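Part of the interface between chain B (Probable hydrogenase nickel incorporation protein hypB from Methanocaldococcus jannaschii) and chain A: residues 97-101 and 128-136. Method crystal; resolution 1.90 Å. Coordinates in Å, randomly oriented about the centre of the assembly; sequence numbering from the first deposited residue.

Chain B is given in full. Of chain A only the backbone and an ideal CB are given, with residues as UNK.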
ATOM      1  N   GLY B  97      11.165  -2.431   9.850  1.00 20.34           N
ATOM      2  CA  GLY B  97      11.697  -3.581   9.119  1.00 21.05           C
ATOM      3  C   GLY B  97      10.708  -4.146   8.120  1.00 21.48           C
ATOM      4  O   GLY B  97      10.242  -3.438   7.227  1.00 21.68           O
ATOM      5  N   LYS B  98      10.381  -5.422   8.288  1.00 21.99           N
ATOM      6  CA  LYS B  98       9.462  -6.115   7.392  1.00 22.56           C
ATOM      7  C   LYS B  98       8.073  -6.254   8.002  1.00 22.64           C
ATOM      8  O   LYS B  98       7.239  -7.014   7.496  1.00 22.84           O
ATOM      9  CB  LYS B  98      10.015  -7.495   7.025  1.00 22.80           C
ATOM     10  CG  LYS B  98      11.156  -7.462   6.027  1.00 23.92           C
ATOM     11  CD  LYS B  98      11.693  -8.859   5.787  1.00 25.67           C
ATOM     12  CE  LYS B  98      12.869  -8.845   4.829  1.00 27.10           C
ATOM     13  NZ  LYS B  98      14.091  -8.268   5.456  1.00 28.16           N
ATOM     14  N   GLU B  99       7.819  -5.530   9.087  1.00 22.64           N
ATOM     15  CA  GLU B  99       6.509  -5.599   9.716  1.00 22.88           C
ATOM     16  C   GLU B  99       5.486  -4.743   8.986  1.00 22.39           C
ATOM     17  O   GLU B  99       5.762  -3.623   8.551  1.00 22.45           O
ATOM     18  CB  GLU B  99       6.557  -5.284  11.215  1.00 23.14           C
ATOM     19  CG  GLU B  99       5.370  -5.849  12.008  1.00 24.81           C
ATOM     20  CD  GLU B  99       5.024  -7.295  11.650  1.00 26.81           C
ATOM     21  OE1 GLU B  99       4.262  -7.518  10.674  1.00 26.69           O
ATOM     22  OE2 GLU B  99       5.502  -8.209  12.358  1.00 28.49           O
ATOM     23  N   CYS B 100       4.294  -5.310   8.867  1.00 22.10           N
ATOM     24  CA  CYS B 100       3.230  -4.777   8.050  1.00 21.47           C
ATOM     25  C   CYS B 100       2.550  -3.588   8.738  1.00 20.85           C
ATOM     26  O   CYS B 100       1.949  -2.731   8.087  1.00 21.01           O
ATOM     27  CB  CYS B 100       2.239  -5.914   7.795  1.00 21.64           C
ATOM     28  SG  CYS B 100       1.143  -5.667   6.433  1.00 23.15           S
ATOM     29  N   HIS B 101       2.685  -3.535  10.059  1.00 19.58           N
ATOM     30  CA  HIS B 101       1.926  -2.636  10.909  1.00 18.81           C
ATOM     31  C   HIS B 101       2.770  -2.300  12.131  1.00 17.88           C
ATOM     32  O   HIS B 101       3.665  -3.064  12.493  1.00 17.62           O
ATOM     33  CB  HIS B 101       0.674  -3.368  11.387  1.00 19.19           C
ATOM     34  CG  HIS B 101       0.979  -4.634  12.129  1.00 20.51           C
ATOM     35  ND1 HIS B 101       1.235  -5.828  11.490  1.00 21.79           N
ATOM     36  CD2 HIS B 101       1.112  -4.882  13.454  1.00 21.50           C
ATOM     37  CE1 HIS B 101       1.499  -6.760  12.389  1.00 22.59           C
ATOM     38  NE2 HIS B 101       1.435  -6.211  13.588  1.00 22.53           N
TER
ATOM     39  N   UNK A 128      -1.809  -5.767  -3.034  1.00 16.11           N
ATOM     40  CA  UNK A 128      -1.166  -4.449  -2.989  1.00 16.84           C
ATOM     41  C   UNK A 128      -0.481  -4.185  -1.662  1.00 17.48           C
ATOM     42  O   UNK A 128      -1.139  -3.887  -0.667  1.00 17.43           O
ATOM     43  CB  UNK A 128      -2.196  -3.350  -3.257  1.00 16.84           C
ATOM     44  N   UNK A 129       0.848  -4.295  -1.662  1.00 18.39           N
ATOM     45  CA  UNK A 129       1.672  -4.233  -0.458  1.00 19.30           C
ATOM     46  C   UNK A 129       3.127  -4.226  -0.906  1.00 19.86           C
ATOM     47  O   UNK A 129       3.522  -5.054  -1.731  1.00 19.70           O
ATOM     48  CB  UNK A 129       1.384  -5.401   0.488  1.00 19.30           C
ATOM     49  N   UNK A 130       3.919  -3.299  -0.368  1.00 20.30           N
ATOM     50  CA  UNK A 130       5.336  -3.199  -0.724  1.00 20.95           C
ATOM     51  C   UNK A 130       6.282  -3.876   0.273  1.00 21.74           C
ATOM     52  O   UNK A 130       7.504  -3.764   0.143  1.00 21.87           O
ATOM     53  CB  UNK A 130       5.720  -1.724  -0.854  1.00 20.95           C
ATOM     54  N   UNK A 131       5.723  -4.576   1.256  1.00 22.73           N
ATOM     55  CA  UNK A 131       6.522  -5.227   2.297  1.00 23.49           C
ATOM     56  C   UNK A 131       6.555  -6.756   2.160  1.00 23.83           C
ATOM     57  O   UNK A 131       7.591  -7.316   1.788  1.00 23.93           O
ATOM     58  CB  UNK A 131       5.973  -4.850   3.675  1.00 23.49           C
ATOM     59  N   UNK A 132       5.423  -7.414   2.432  1.00 24.02           N
ATOM     60  CA  UNK A 132       5.354  -8.883   2.534  1.00 24.24           C
ATOM     61  C   UNK A 132       5.696  -9.680   1.270  1.00 23.98           C
ATOM     62  O   UNK A 132       6.397 -10.693   1.366  1.00 23.89           O
ATOM     63  CB  UNK A 132       3.940  -9.273   2.969  1.00 24.24           C
ATOM     64  N   UNK A 133       5.178  -9.260   0.091  1.00 23.83           N
ATOM     65  CA  UNK A 133       5.434 -10.046  -1.121  1.00 23.72           C
ATOM     66  C   UNK A 133       6.912 -10.192  -1.498  1.00 23.67           C
ATOM     67  O   UNK A 133       7.257 -11.080  -2.279  1.00 23.86           O
ATOM     68  CB  UNK A 133       4.689  -9.407  -2.295  1.00 23.72           C
ATOM     69  N   UNK A 134       7.773  -9.340  -0.943  1.00 23.59           N
ATOM     70  CA  UNK A 134       9.204  -9.377  -1.239  1.00 23.48           C
ATOM     71  C   UNK A 134       9.828 -10.746  -0.960  1.00 23.47           C
ATOM     72  O   UNK A 134      10.642 -11.233  -1.748  1.00 23.66           O
ATOM     73  CB  UNK A 134       9.929  -8.306  -0.421  1.00 23.48           C
ATOM     74  N   UNK A 135       9.428 -11.362   0.152  1.00 23.20           N
ATOM     75  CA  UNK A 135      10.006 -12.634   0.599  1.00 22.83           C
ATOM     76  C   UNK A 135       9.324 -13.881   0.032  1.00 22.27           C
ATOM     77  O   UNK A 135       9.794 -14.996   0.263  1.00 22.20           O
ATOM     78  CB  UNK A 135       9.957 -12.697   2.127  1.00 22.83           C
ATOM     79  N   UNK A 136       8.229 -13.704  -0.704  1.00 21.52           N
ATOM     80  CA  UNK A 136       7.450 -14.850  -1.175  1.00 20.88           C
ATOM     81  C   UNK A 136       7.439 -15.038  -2.692  1.00 20.33           C
ATOM     82  O   UNK A 136       6.604 -14.473  -3.403  1.00 20.40           O
ATOM     83  CB  UNK A 136       6.007 -14.709  -0.685  1.00 20.88           C
TER

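Position 128 lies out of reach of chain B, and its phi/psi of -74/104 is open to almost any residue. Nothing visible selects a side chain here; the deposited residue is Gly A128.

At position 129 the CA-to-CB bond points toward chain B, yet the ideal CB has no chain B atom within 5.5 Å. A side chain of moderate length is needed to cross the gap, and what waits beyond it is the sulfur of Cys B100. The chain also turns just after this point, leaving the amide nitrogens of positions 131 and 132 near enough for a side-chain acceptor to bind. Asn, Asp, Ser or Thr could serve the turn, and a longer polar or apolar group could approach the sulfur. The residue is Asn A129, with chi1 in the t well. Its OD1 accepts hydrogen bonds from the backbone N atoms of positions 131 and 132, the first the shorter, which ties the turn together. ND2 of Asn A129 lies 3.6 Å from SG of Cys B100, a contact without a hydrogen bond.

Position 130 is out of reach and its CB faces no part of chain B, so this interface sets no preference. It is Leu A130.

Position 131 is where the CA atoms come nearest, its own CA lying opposite CA of Lys B98. CB points toward chain B; from the ideal CB it is 4.6 Å to O of Lys B98, 5.0 Å to O of Glu B99 and 5.2 Å to CA of Cys B100. A medium-sized apolar residue such as Val, Ile or Leu could fill this space, and a donor such as Thr might use the carbonyls. Ile A131 takes the apolar course. Its CG2 packs tightly at 3.1 Å from O of Lys B98, and the residue has the largest area covered by chain B of any in its stretch, 69 Å².

Position 132 begins a run of helical phi/psi, and its CB points sideways. The sulfur of Cys B100 nearby would suit a small or apolar side chain: Ala, Ser, Val or Cys. Cys A132, chi1 m, brings its SG to 4.0 Å from SG of Cys B100, too far for a disulfide; each cysteine is instead bonded covalently to a group elsewhere in the structure.

Position 133, phi -61, is compatible with proline, though chain B is out of reach; it is Pro A133. Position 134 points toward chain B without contact, leaving room for various side chains, and is filled by the small Ala A134.

Position 135 points toward chain B across open space, in the direction of the Lys B98 side chain, whose chi2 and chi3 are t. An acidic or polar residue would suit the approach, Asp, Glu, Asn or Gln. Asp A135 reaches with OD2 to 3.2 Å from CD of Lys B98, touching the aliphatic part of the chain; NZ lies beyond, and no salt bridge forms.

Position 136 is out of reach, so chain B sets no preference and side chains of many kinds would do; Phe A136 makes no contact with chain B.

Chain A (128-136) GNLICPADF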
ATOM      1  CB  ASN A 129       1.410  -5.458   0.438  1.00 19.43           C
ATOM      2  CG  ASN A 129       1.930  -5.286   1.869  1.00 20.61           C
ATOM      3  OD1 ASN A 129       3.123  -5.081   2.101  1.00 21.69           O
ATOM      4  ND2 ASN A 129       1.027  -5.398   2.836  1.00 21.55           N
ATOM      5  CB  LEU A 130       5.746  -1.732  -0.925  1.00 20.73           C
ATOM      6  CG  LEU A 130       5.303  -0.994  -2.191  1.00 20.29           C
ATOM      7  CD1 LEU A 130       5.794   0.446  -2.144  1.00 19.16           C
ATOM      8  CD2 LEU A 130       5.796  -1.687  -3.468  1.00 18.71           C
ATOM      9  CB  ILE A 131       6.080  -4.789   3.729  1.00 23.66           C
ATOM     10  CG1 ILE A 131       6.506  -3.347   4.017  1.00 23.76           C
ATOM     11  CG2 ILE A 131       6.687  -5.685   4.796  1.00 24.12           C
ATOM     12  CD1 ILE A 131       5.474  -2.313   3.674  1.00 24.21           C
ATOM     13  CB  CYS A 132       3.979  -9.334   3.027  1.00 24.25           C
ATOM     14  SG  CYS A 132       3.302  -8.428   4.415  1.00 26.12           S
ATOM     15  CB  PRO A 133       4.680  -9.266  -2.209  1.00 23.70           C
ATOM     16  CG  PRO A 133       3.645  -8.488  -1.476  1.00 23.86           C
ATOM     17  CD  PRO A 133       4.323  -8.092  -0.202  1.00 23.68           C
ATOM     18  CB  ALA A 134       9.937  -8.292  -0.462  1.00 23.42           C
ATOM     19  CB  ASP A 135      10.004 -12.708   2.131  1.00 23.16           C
ATOM     20  CG  ASP A 135      10.923 -11.680   2.773  1.00 24.20           C
ATOM     21  OD1 ASP A 135      11.929 -11.282   2.145  1.00 25.61           O
ATOM     22  OD2 ASP A 135      10.633 -11.275   3.918  1.00 25.74           O
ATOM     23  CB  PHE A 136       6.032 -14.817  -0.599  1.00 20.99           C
ATOM     24  CG  PHE A 136       5.969 -15.175   0.859  1.00 21.32           C
ATOM     25  CD1 PHE A 136       6.088 -14.190   1.839  1.00 21.37           C
ATOM     26  CD2 PHE A 136       5.806 -16.499   1.254  1.00 21.30           C
ATOM     27  CE1 PHE A 136       6.041 -14.526   3.198  1.00 21.68           C
ATOM     28  CE2 PHE A 136       5.757 -16.841   2.606  1.00 21.45           C
ATOM     29  CZ  PHE A 136       5.873 -15.852   3.576  1.00 21.33           C
TER
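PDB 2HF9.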